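Local structure of serine-rich Repeat Adhesion Glycoprotein (Srr1) (Streptococcus agalactiae, 4MBO) at residues A[47-52]-A[143-148]; A[88-93]-A[114-119]; A[27-32]-A[152-157]. The protein binds fibrinogen as a serine-rich repeat adhesion glycoprotein, probably displayed on the streptococcal surface. All coordinates share one frame; numbering follows the deposited sequence.

Interaction 1: residues A[47-52]-A[143-148]; sequences FAFSIA and ATLNNQ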
loop_
_atom_site.group_PDB
_atom_site.type_symbol
_atom_site.label_atom_id
_atom_site.label_comp_id
_atom_site.label_asym_id
_atom_site.label_seq_id
_atom_site.Cartn_x
_atom_site.Cartn_y
_atom_site.Cartn_z
ATOM N N PHE A 47 -6.025 12.642 -18.483
ATOM C CA PHE A 47 -6.821 13.833 -18.732
ATOM C C PHE A 47 -6.075 14.751 -19.674
ATOM O O PHE A 47 -4.858 14.647 -19.839
ATOM C CB PHE A 47 -7.215 14.550 -17.417
ATOM C CG PHE A 47 -6.067 14.995 -16.568
ATOM C CD1 PHE A 47 -5.491 16.242 -16.758
ATOM C CD2 PHE A 47 -5.595 14.175 -15.552
ATOM C CE1 PHE A 47 -4.425 16.651 -15.959
ATOM C CE2 PHE A 47 -4.542 14.587 -14.756
ATOM C CZ PHE A 47 -3.964 15.809 -14.969
ATOM N N ALA A 48 -6.818 15.669 -20.290
ATOM C CA ALA A 48 -6.225 16.617 -21.203
ATOM C C ALA A 48 -7.168 17.798 -21.338
ATOM O O ALA A 48 -8.381 17.677 -21.095
ATOM C CB ALA A 48 -6.008 15.969 -22.559
ATOM N N PHE A 49 -6.614 18.930 -21.738
ATOM C CA PHE A 49 -7.385 20.148 -21.981
ATOM C C PHE A 49 -6.500 21.193 -22.667
ATOM O O PHE A 49 -5.289 20.989 -22.829
ATOM C CB PHE A 49 -7.930 20.743 -20.652
ATOM C CG PHE A 49 -6.867 21.111 -19.664
ATOM C CD1 PHE A 49 -6.248 22.359 -19.687
ATOM C CD2 PHE A 49 -6.476 20.196 -18.686
ATOM C CE1 PHE A 49 -5.260 22.694 -18.779
ATOM C CE2 PHE A 49 -5.472 20.524 -17.791
ATOM C CZ PHE A 49 -4.874 21.769 -17.826
ATOM N N SER A 50 -7.133 22.279 -23.091
ATOM C CA SER A 50 -6.468 23.451 -23.582
ATOM C C SER A 50 -6.856 24.637 -22.709
ATOM O O SER A 50 -7.937 24.655 -22.108
ATOM C CB SER A 50 -6.893 23.772 -25.014
ATOM O OG SER A 50 -6.415 22.786 -25.888
ATOM N N ILE A 51 -5.983 25.645 -22.660
ATOM C CA ILE A 51 -6.279 26.879 -21.922
ATOM C C ILE A 51 -5.571 28.041 -22.652
ATOM O O ILE A 51 -4.384 27.936 -23.017
ATOM C CB ILE A 51 -5.926 26.756 -20.410
ATOM C CG1 ILE A 51 -6.405 27.993 -19.662
ATOM C CG2 ILE A 51 -4.434 26.527 -20.172
ATOM C CD1 ILE A 51 -6.471 27.797 -18.168
ATOM N N ALA A 52 -6.305 29.113 -22.934
ATOM C CA ALA A 52 -5.739 30.242 -23.698
ATOM C C ALA A 52 -4.532 30.889 -23.038
ATOM O O ALA A 52 -3.520 31.178 -23.692
ATOM C CB ALA A 52 -6.820 31.279 -23.953
ATOM N N ALA A 143 -13.101 10.298 -10.994
ATOM C CA ALA A 143 -12.218 11.436 -11.078
ATOM C C ALA A 143 -12.950 12.517 -11.829
ATOM O O ALA A 143 -13.605 12.255 -12.831
ATOM C CB ALA A 143 -10.928 11.082 -11.779
ATOM N N THR A 144 -12.762 13.758 -11.392
ATOM C CA THR A 144 -13.420 14.921 -11.975
ATOM C C THR A 144 -12.436 16.024 -12.322
ATOM O O THR A 144 -11.536 16.320 -11.559
ATOM C CB THR A 144 -14.433 15.509 -10.969
ATOM O OG1 THR A 144 -15.475 14.546 -10.726
ATOM C CG2 THR A 144 -15.083 16.772 -11.476
ATOM N N LEU A 145 -12.631 16.647 -13.488
ATOM C CA LEU A 145 -11.859 17.814 -13.864
ATOM C C LEU A 145 -12.894 18.797 -14.425
ATOM O O LEU A 145 -13.455 18.583 -15.479
ATOM C CB LEU A 145 -10.749 17.483 -14.886
ATOM C CG LEU A 145 -9.950 18.703 -15.370
ATOM C CD1 LEU A 145 -9.343 19.540 -14.253
ATOM C CD2 LEU A 145 -8.840 18.205 -16.271
ATOM N N ASN A 146 -13.144 19.862 -13.661
ATOM C CA ASN A 146 -14.179 20.840 -13.976
ATOM C C ASN A 146 -15.509 20.080 -14.094
ATOM O O ASN A 146 -15.907 19.354 -13.182
ATOM C CB ASN A 146 -13.850 21.637 -15.227
ATOM C CG ASN A 146 -14.768 22.863 -15.411
ATOM O OD1 ASN A 146 -15.238 23.458 -14.434
ATOM N ND2 ASN A 146 -14.996 23.247 -16.652
ATOM N N ASN A 147 -16.160 20.202 -15.237
ATOM C CA ASN A 147 -17.471 19.568 -15.432
ATOM C C ASN A 147 -17.411 18.187 -16.074
ATOM O O ASN A 147 -18.454 17.612 -16.395
ATOM C CB ASN A 147 -18.352 20.511 -16.281
ATOM C CG ASN A 147 -18.678 21.810 -15.561
ATOM O OD1 ASN A 147 -18.728 22.897 -16.173
ATOM N ND2 ASN A 147 -18.864 21.724 -14.253
ATOM N N GLN A 148 -16.213 17.630 -16.251
ATOM C CA GLN A 148 -16.089 16.299 -16.844
ATOM C C GLN A 148 -15.716 15.291 -15.794
ATOM O O GLN A 148 -14.853 15.556 -14.955
ATOM C CB GLN A 148 -15.011 16.293 -17.917
ATOM C CG GLN A 148 -15.261 17.294 -19.041
ATOM C CD GLN A 148 -16.619 17.192 -19.720
ATOM O OE1 GLN A 148 -17.259 18.224 -19.998
ATOM N NE2 GLN A 148 -17.073 16.003 -19.956
#

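Interaction 2: residues A[88-93]-A[114-119]; sequences QLLATG and NNIKAR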
loop_
_atom_site.group_PDB
_atom_site.type_symbol
_atom_site.label_atom_id
_atom_site.label_comp_id
_atom_site.label_asym_id
_atom_site.label_seq_id
_atom_site.Cartn_x
_atom_site.Cartn_y
_atom_site.Cartn_z
ATOM N N GLN A 88 9.794 22.173 -21.708
ATOM C CA GLN A 88 9.772 23.121 -20.575
ATOM C C GLN A 88 8.574 22.887 -19.640
ATOM O O GLN A 88 7.551 22.367 -20.047
ATOM C CB GLN A 88 9.826 24.542 -21.088
ATOM C CG GLN A 88 11.223 24.923 -21.591
ATOM C CD GLN A 88 11.216 26.223 -22.350
ATOM O OE1 GLN A 88 10.957 26.250 -23.553
ATOM N NE2 GLN A 88 11.544 27.307 -21.662
ATOM N N LEU A 89 8.719 23.284 -18.377
ATOM C CA LEU A 89 7.717 22.953 -17.358
ATOM C C LEU A 89 6.531 23.932 -17.331
ATOM O O LEU A 89 6.718 25.135 -17.150
ATOM C CB LEU A 89 8.410 22.858 -15.982
ATOM C CG LEU A 89 7.883 21.791 -15.030
ATOM C CD1 LEU A 89 8.835 21.568 -13.852
ATOM C CD2 LEU A 89 6.504 22.142 -14.551
ATOM N N LEU A 90 5.323 23.398 -17.564
ATOM C CA LEU A 90 4.084 24.194 -17.529
ATOM C C LEU A 90 3.479 24.253 -16.125
ATOM O O LEU A 90 2.965 25.274 -15.711
ATOM C CB LEU A 90 3.029 23.610 -18.474
ATOM C CG LEU A 90 3.318 23.707 -19.968
ATOM C CD1 LEU A 90 2.243 22.909 -20.695
ATOM C CD2 LEU A 90 3.384 25.139 -20.452
ATOM N N ALA A 91 3.524 23.146 -15.416
ATOM C CA ALA A 91 2.910 23.099 -14.085
ATOM C C ALA A 91 3.459 21.988 -13.252
ATOM O O ALA A 91 3.864 20.943 -13.781
ATOM C CB ALA A 91 1.403 22.905 -14.236
ATOM N N THR A 92 3.475 22.191 -11.935
ATOM C CA THR A 92 3.881 21.158 -11.025
ATOM C C THR A 92 2.635 20.751 -10.241
ATOM O O THR A 92 1.708 21.542 -10.104
ATOM C CB THR A 92 4.954 21.673 -10.068
ATOM O OG1 THR A 92 4.472 22.845 -9.416
ATOM C CG2 THR A 92 6.194 22.035 -10.852
ATOM N N GLY A 93 2.611 19.553 -9.703
ATOM C CA GLY A 93 1.426 19.098 -9.024
ATOM C C GLY A 93 1.680 18.257 -7.811
ATOM O O GLY A 93 2.764 17.682 -7.647
ATOM N N ASN A 114 0.713 31.319 -24.924
ATOM C CA ASN A 114 -0.668 31.411 -25.362
ATOM C C ASN A 114 -1.054 30.063 -25.937
ATOM O O ASN A 114 -0.222 29.384 -26.544
ATOM C CB ASN A 114 -0.901 32.518 -26.378
ATOM C CG ASN A 114 -0.863 33.894 -25.745
ATOM O OD1 ASN A 114 -1.907 34.510 -25.521
ATOM N ND2 ASN A 114 0.330 34.353 -25.386
ATOM N N ASN A 115 -2.310 29.686 -25.722
ATOM C CA ASN A 115 -2.874 28.435 -26.224
ATOM C C ASN A 115 -2.069 27.226 -25.782
ATOM O O ASN A 115 -1.415 26.555 -26.577
ATOM C CB ASN A 115 -3.012 28.488 -27.738
ATOM C CG ASN A 115 -3.881 29.651 -28.187
ATOM O OD1 ASN A 115 -4.917 29.938 -27.592
ATOM N ND2 ASN A 115 -3.454 30.328 -29.231
ATOM N N ILE A 116 -2.131 26.987 -24.485
ATOM C CA ILE A 116 -1.446 25.900 -23.831
ATOM C C ILE A 116 -2.252 24.611 -23.951
ATOM O O ILE A 116 -3.467 24.613 -23.803
ATOM C CB ILE A 116 -1.295 26.213 -22.325
ATOM C CG1 ILE A 116 -0.366 27.418 -22.128
ATOM C CG2 ILE A 116 -0.768 24.999 -21.552
ATOM C CD1 ILE A 116 -0.399 27.955 -20.722
ATOM N N LYS A 117 -1.544 23.522 -24.233
ATOM C CA LYS A 117 -2.130 22.185 -24.253
ATOM C C LYS A 117 -1.564 21.393 -23.095
ATOM O O LYS A 117 -0.360 21.428 -22.849
ATOM C CB LYS A 117 -1.790 21.497 -25.555
ATOM C CG LYS A 117 -2.516 22.140 -26.714
ATOM C CD LYS A 117 -2.434 21.301 -27.960
ATOM C CE LYS A 117 -1.019 21.213 -28.471
ATOM N NZ LYS A 117 -0.460 22.542 -28.837
ATOM N N ALA A 118 -2.429 20.684 -22.381
ATOM C CA ALA A 118 -2.007 19.877 -21.266
ATOM C C ALA A 118 -2.501 18.457 -21.495
ATOM O O ALA A 118 -3.611 18.247 -21.949
ATOM C CB ALA A 118 -2.555 20.440 -19.953
ATOM N N ARG A 119 -1.677 17.464 -21.163
ATOM C CA ARG A 119 -2.072 16.081 -21.332
ATOM C C ARG A 119 -1.285 15.279 -20.316
ATOM O O ARG A 119 -0.063 15.391 -20.254
ATOM C CB ARG A 119 -1.750 15.587 -22.754
ATOM C CG ARG A 119 -2.243 14.189 -23.079
ATOM C CD ARG A 119 -2.176 13.878 -24.582
ATOM N NE ARG A 119 -2.950 14.872 -25.328
ATOM C CZ ARG A 119 -4.270 14.826 -25.480
ATOM N NH1 ARG A 119 -4.973 13.771 -25.039
ATOM N NH2 ARG A 119 -4.890 15.825 -26.067
#

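Interaction 3: residues A[27-32]-A[152-157]; sequences NTLSEP and IEERVQ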
loop_
_atom_site.group_PDB
_atom_site.type_symbol
_atom_site.label_atom_id
_atom_site.label_comp_id
_atom_site.label_asym_id
_atom_site.label_seq_id
_atom_site.Cartn_x
_atom_site.Cartn_y
_atom_site.Cartn_z
ATOM N N ASN A 27 -7.045 -1.355 -18.643
ATOM C CA ASN A 27 -6.509 -2.231 -19.672
ATOM C C ASN A 27 -5.311 -3.054 -19.194
ATOM O O ASN A 27 -5.132 -4.206 -19.623
ATOM C CB ASN A 27 -6.115 -1.386 -20.886
ATOM C CG ASN A 27 -7.291 -0.615 -21.459
ATOM O OD1 ASN A 27 -8.449 -0.897 -21.140
ATOM N ND2 ASN A 27 -7.002 0.361 -22.304
ATOM N N THR A 28 -4.531 -2.491 -18.270
ATOM C CA THR A 28 -3.286 -3.130 -17.817
ATOM C C THR A 28 -3.557 -4.247 -16.775
ATOM O O THR A 28 -2.665 -5.030 -16.465
ATOM C CB THR A 28 -2.228 -2.119 -17.319
ATOM O OG1 THR A 28 -2.618 -1.511 -16.081
ATOM C CG2 THR A 28 -1.991 -1.050 -18.366
ATOM N N LEU A 29 -4.785 -4.343 -16.265
ATOM C CA LEU A 29 -5.110 -5.385 -15.290
ATOM C C LEU A 29 -5.083 -6.762 -15.964
ATOM O O LEU A 29 -5.489 -6.905 -17.122
ATOM C CB LEU A 29 -6.513 -5.175 -14.703
ATOM C CG LEU A 29 -6.799 -3.899 -13.908
ATOM C CD1 LEU A 29 -8.235 -3.938 -13.381
ATOM C CD2 LEU A 29 -5.807 -3.736 -12.770
ATOM N N SER A 30 -4.625 -7.772 -15.241
ATOM C CA SER A 30 -4.604 -9.130 -15.774
ATOM C C SER A 30 -6.020 -9.638 -16.036
ATOM O O SER A 30 -6.259 -10.349 -17.018
ATOM C CB SER A 30 -3.871 -10.085 -14.807
ATOM O OG SER A 30 -4.475 -10.101 -13.519
ATOM N N GLU A 31 -6.948 -9.300 -15.142
ATOM C CA GLU A 31 -8.353 -9.645 -15.293
ATOM C C GLU A 31 -9.207 -8.403 -15.014
ATOM O O GLU A 31 -9.599 -8.146 -13.862
ATOM C CB GLU A 31 -8.744 -10.753 -14.346
ATOM C CG GLU A 31 -7.921 -12.020 -14.495
ATOM C CD GLU A 31 -8.432 -13.121 -13.597
ATOM O OE1 GLU A 31 -9.369 -13.846 -14.015
ATOM O OE2 GLU A 31 -7.873 -13.302 -12.496
ATOM N N PRO A 32 -9.493 -7.619 -16.052
ATOM C CA PRO A 32 -10.326 -6.417 -15.875
ATOM C C PRO A 32 -11.560 -6.741 -15.046
ATOM O O PRO A 32 -12.183 -7.780 -15.248
ATOM C CB PRO A 32 -10.634 -6.001 -17.313
ATOM C CG PRO A 32 -9.435 -6.479 -18.069
ATOM C CD PRO A 32 -9.092 -7.797 -17.459
ATOM N N ILE A 152 -15.079 4.161 -13.109
ATOM C CA ILE A 152 -14.815 2.757 -13.418
ATOM C C ILE A 152 -15.108 1.953 -12.164
ATOM O O ILE A 152 -14.967 2.469 -11.046
ATOM C CB ILE A 152 -13.382 2.537 -13.945
ATOM C CG1 ILE A 152 -13.266 1.175 -14.654
ATOM C CG2 ILE A 152 -12.363 2.683 -12.825
ATOM C CD1 ILE A 152 -11.955 1.019 -15.384
ATOM N N GLU A 153 -15.550 0.706 -12.341
ATOM C CA GLU A 153 -15.833 -0.175 -11.216
ATOM C C GLU A 153 -14.912 -1.390 -11.228
ATOM O O GLU A 153 -14.684 -1.994 -12.285
ATOM C CB GLU A 153 -17.289 -0.674 -11.250
ATOM C CG GLU A 153 -18.317 0.382 -10.965
ATOM C CD GLU A 153 -19.713 -0.234 -10.911
ATOM O OE1 GLU A 153 -20.278 -0.192 -9.835
ATOM O OE2 GLU A 153 -20.176 -0.812 -11.914
ATOM N N GLU A 154 -14.411 -1.758 -10.056
ATOM C CA GLU A 154 -13.522 -2.908 -9.908
ATOM C C GLU A 154 -13.620 -3.502 -8.533
ATOM O O GLU A 154 -13.744 -2.748 -7.556
ATOM C CB GLU A 154 -12.025 -2.505 -10.022
ATOM C CG GLU A 154 -11.619 -1.645 -11.194
ATOM C CD GLU A 154 -11.541 -2.371 -12.493
ATOM O OE1 GLU A 154 -11.582 -3.621 -12.511
ATOM O OE2 GLU A 154 -11.500 -1.682 -13.550
ATOM N N ARG A 155 -13.551 -4.828 -8.434
ATOM C CA ARG A 155 -13.342 -5.437 -7.137
ATOM C C ARG A 155 -11.876 -5.171 -6.759
ATOM O O ARG A 155 -11.028 -4.925 -7.623
ATOM C CB ARG A 155 -13.552 -6.959 -7.209
ATOM C CG ARG A 155 -14.932 -7.350 -7.600
ATOM C CD ARG A 155 -15.066 -8.879 -7.664
ATOM N NE ARG A 155 -16.267 -9.168 -8.411
ATOM C CZ ARG A 155 -16.328 -9.119 -9.742
ATOM N NH1 ARG A 155 -17.472 -9.372 -10.356
ATOM N NH2 ARG A 155 -15.245 -8.798 -10.460
ATOM N N VAL A 156 -11.582 -5.262 -5.477
ATOM C CA VAL A 156 -10.219 -5.099 -4.976
ATOM C C VAL A 156 -9.858 -6.395 -4.268
ATOM O O VAL A 156 -10.578 -6.840 -3.403
ATOM C CB VAL A 156 -10.113 -3.890 -4.054
ATOM C CG1 VAL A 156 -8.725 -3.810 -3.442
ATOM C CG2 VAL A 156 -10.444 -2.630 -4.849
ATOM N N GLN A 157 -8.740 -6.979 -4.652
ATOM C CA GLN A 157 -8.339 -8.247 -4.081
ATOM C C GLN A 157 -6.965 -8.195 -3.465
ATOM O O GLN A 157 -6.050 -7.611 -4.017
ATOM C CB GLN A 157 -8.347 -9.300 -5.199
ATOM C CG GLN A 157 -7.728 -10.630 -4.840
ATOM C CD GLN A 157 -7.800 -11.600 -6.000
ATOM O OE1 GLN A 157 -8.873 -12.028 -6.385
ATOM N NE2 GLN A 157 -6.654 -11.938 -6.556
#

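Interaction 1: residues A[47-52]-A[143-148]
Phe47 opens the contact by setting its ring against one methyl branch of Leu145: Phe47 CD1 lies 3.9 Å from Leu145 CD2. The CB of Phe47 flanks the same methyl, a little farther off. The bond from CA to CB points toward segment 143-148; CG then stands between the backbone N and the carbonyl carbon (chi1 59°), and the two side chains cross at about a right angle. Ala48 turns its methyl the other way, onto Arg119 of the neighbouring strand 116-126. Phe49 returns to the inner side with almost the same torsions as Phe47, and its CD2 comes to 3.9 Å from Leu145 CD2. One leucine methyl is therefore met by both rings, obliquely each time, two residues apart on the strand. Farther on, Ser50 and Ile51 leave Leu145 behind, Ile51 packing on Ile116 instead.

Leu145 ends its strand at a type II' turn running to Gln148. Leu145 N donates to Gln148 O at 2.9 Å and Gln148 N to Leu145 O at 3.0 Å, so the backbone is tied down at the residue whose side chain enters the core. Phe60, edge-to-face with Phe49 and also touching Phe47 and Leu145, joins them from strand 59-64, while Val20 and Leu17 extend the apolar surroundings. Phe47 and Leu145 have CA atoms 8.1 Å apart, and they belong to different sheets. The chemistry is wholly apolar: two aromatic rings and a methyl, all buried, join the two layers here through dispersion and exclusion of water, without directional bonds between the segments.

Interaction 2: residues A[88-93]-A[114-119]
Leu90 reaches Ile116 through a single methyl, with Leu90 CD1 at 3.8 Å from Ile116 CG2. The side chains run past each other in opposite directions; they touch where the end methyl of Leu90 meets the CG2 branch of Ile116. The same Leu90 CD1 also rests at 3.7 Å from the backbone O of Lys117, an apolar group against a carbonyl. An extended leucine chain, CG beside the backbone N (chi1 -68°) and chi2 at 173°, carries that methyl to Ile116. This is the tight part, and it is buried: Trp106 packs on both Leu90 and Ile116, and Tyr109, Ala110 and Leu113 add further cover to Leu90.

The loose side is made by Lys117, which contributes backbone to the contact while its side chain points away, is solvent-exposed and lies beside Ser50. Ala118, although nearest Leu90 in register and buried, merely does not touch: Ala118 CB stays 5.4 Å from Leu90 CD1.

Leu90 and Ala91 both face Ile82, which makes a classic beta bulge in strand 89-95. With strand 116-126 in the opposing layer, the arrangement is that of a bulged strand packed across the interior of a beta sandwich, as in Ig-like domains.

Interaction 3: residues A[27-32]-A[152-157]
Leu29 and Glu154 meet from opposite directions, a methyl against a carboxylate. In van der Waals terms, Leu29 CD1 sits 3.5 Å from Glu154 OE1, with CD and OE2 of Glu154 slightly farther, so the methyl touches the whole end of the acid. Leu29 is extended (chi2 -178°), whereas the Glu154 chain bends at chi2 (-75°), and its carboxylate end meets the Leu29 methyl. Pro32 adds a backbone touch, its carbonyl C lying 4.0 Å from Glu154 OE1. Leu43, Val35 and Phe141 also pack on the buried glutamate.

The polar side is modest. Glu154 OE1 accepts a weak hydrogen bond from Gly33 N, just beyond Pro32, while its OE2 lies close to Asp26 OD2. Two acids so near each other, one of them buried, would be expected to raise the affinity of the pair for a proton or a cation. On the exposed part of the loop, Glu31 forms a salt bridge with Lys36, which also bonds Ser30 OG.

Backbone bonds complete the join: Arg155 pairs with Gly33 and Val35. Residues 27-32 thus link strand 20-25 in one sheet to strand 34-36, which runs parallel to strand 148-157 in the other. This first-strand switch between layers, with its second half parallel to the last strand, is characteristic of many Ig-like beta sandwiches.

In the fold
All three contacts belong to one Ig-like beta sandwich. Interactions 1 and 2, centres about 13 Å apart, share a sheet in which strands 43-51 and 116-126 are neighbours. They are tied directly by probable hydrogen bonds, Ile51 O to Ile116 N at 2.9 Å and Ala52 O to Asn115 N at 2.8 Å. Interaction 3 lies at another part of the sandwich, its centre about 25 Å from that of interaction 1, the two being connected through consecutive strands 139-145 and 148-157. Interactions 2 and 3 do not touch, their nearest atoms being about 14 Å apart. A calcium ion lies about 9 Å from the Leu29 side chain, and one about 13 Å from that of Leu145.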